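Local coordinates for ParA (Salmonella enterica subsp. enterica serovar Newport str. SL317, PDB 3EZF), which binds ADP to regulate transcription as a P1/P7-type plasmid partition protein, combining a winged helix-turn-helix DNA-binding region with a deviant Walker-type ATPase domain, at the interface of chains A and B. Numbering follows the deposited sequence. Chains: chain A/B, ParA.

The interface of chains A and B. Residues chain A 119, 257-258, 286, 289; chain B 157, 210.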
# COMPACT_ATOMS: atom_id res chain seq x y z
N LEU A 119 6.20 -6.34 -1.81
CA LEU A 119 4.82 -6.68 -2.10
C LEU A 119 3.90 -6.02 -1.07
O LEU A 119 2.76 -5.65 -1.38
CB LEU A 119 4.65 -8.20 -2.08
CG LEU A 119 3.50 -8.79 -2.91
CD1 LEU A 119 3.65 -10.31 -2.98
CD2 LEU A 119 2.15 -8.39 -2.29
N PRO A 257 3.63 -3.44 -6.87
CA PRO A 257 3.39 -4.63 -7.71
C PRO A 257 2.90 -4.32 -9.13
O PRO A 257 3.68 -4.06 -10.04
CB PRO A 257 2.33 -5.40 -6.92
CG PRO A 257 2.46 -4.87 -5.51
CD PRO A 257 2.70 -3.42 -5.73
N HIS A 258 1.58 -4.39 -9.29
CA HIS A 258 0.87 -4.13 -10.54
C HIS A 258 1.67 -3.32 -11.56
O HIS A 258 1.76 -3.72 -12.73
CB HIS A 258 -0.41 -3.39 -10.20
CG HIS A 258 -0.38 -2.76 -8.85
ND1 HIS A 258 -0.42 -3.50 -7.68
CD2 HIS A 258 -0.24 -1.47 -8.47
CE1 HIS A 258 -0.30 -2.69 -6.65
NE2 HIS A 258 -0.19 -1.45 -7.09
N SER A 286 0.98 -14.84 -1.14
CA SER A 286 1.15 -13.77 -2.12
C SER A 286 2.53 -13.69 -2.73
O SER A 286 2.68 -13.63 -3.95
CB SER A 286 0.83 -12.42 -1.50
OG SER A 286 -0.55 -12.30 -1.24
N LYS A 289 2.96 -16.37 -5.11
CA LYS A 289 2.13 -16.08 -6.27
C LYS A 289 2.93 -15.09 -7.13
O LYS A 289 3.03 -15.25 -8.35
CB LYS A 289 0.82 -15.44 -5.80
CG LYS A 289 -0.39 -15.72 -6.66
CD LYS A 289 -0.82 -17.17 -6.55
CE LYS A 289 -2.15 -17.41 -7.24
NZ LYS A 289 -3.21 -16.62 -6.57
N GLN B 157 -3.94 -5.18 -3.99
CA GLN B 157 -3.45 -5.62 -2.68
C GLN B 157 -4.43 -6.43 -1.87
O GLN B 157 -4.04 -7.10 -0.92
CB GLN B 157 -2.98 -4.42 -1.85
CG GLN B 157 -1.58 -3.95 -2.20
CD GLN B 157 -1.49 -3.33 -3.58
OE1 GLN B 157 -1.88 -3.93 -4.58
NE2 GLN B 157 -0.97 -2.11 -3.64
N ILE B 210 -3.57 -10.63 -5.70
CA ILE B 210 -2.36 -9.93 -6.09
C ILE B 210 -2.17 -10.22 -7.57
O ILE B 210 -1.37 -9.57 -8.25
CB ILE B 210 -1.12 -10.42 -5.30
CG1 ILE B 210 0.13 -9.65 -5.74
CG2 ILE B 210 -0.92 -11.90 -5.52
CD1 ILE B 210 0.04 -8.15 -5.49
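B:Ile210 loses 73 Å² to chain A, with A:Leu119 and A:Pro257 meeting its CD1 in the apolar core of this patch. Its chi1 of 180° sets CG1 anti to the backbone N, and this sends the delta methyl and the gamma methyl toward different neighbours. B:Ile210 CD1 meets the branch methyl CD2 of A:Leu119 at 3.8 Å, the two side chains meeting at a slant. The same CD1 lies 3.9 Å from CB of A:Pro257, whose ring is crossed at about a right angle; the ring CG follows at 4.1 Å from CD1. The methyl thus sits in the corner made by the leucine branch and the CB-CG edge of the proline ring.

Packing is sparser on the helix side, judged by area. CG2 of B:Ile210 comes within 3.9 Å of CB of A:Lys289, the two side chains running antiparallel alongside each other. The base of the lysine (CB and CG) makes the contact; the chi2 bend (70°) takes the rest past the methyl, and the amine NZ is not among the contacting atoms. A:Ser286 O is farther from B:Ile210 CG2, at 4.3 Å, yet A:Ser286 hides 16 Å² against 9 Å² for A:Lys289.

Toward the other end, the carboxamide of B:Gln157 faces the CE1 corner of the A:His258 imidazole. The planes are 18° apart but offset, so the groups meet edge to edge rather than face to face; B:Gln157 CD to A:His258 CE1 is 3.4 Å. Closer approaches there are too short to trust at 2.8 Å resolution. No polar pair bridges the chains within this patch, which therefore rests on shape and van der Waals contact.

Within chain A, A:Leu119 directly precedes the deviant Walker A sequence KGGVSKT; the modelled chain appears to break there, so the contact does not show how that P-loop is placed. A:Pro257 and A:His258 lie in the loop between strand 250-254 and helix 261-267, and helix 281-291 supplies A:Ser286 and A:Lys289. With loop residues B:Gln157 and B:Ile210, the patch and its twin are part of a larger two-fold interface that may be physiological.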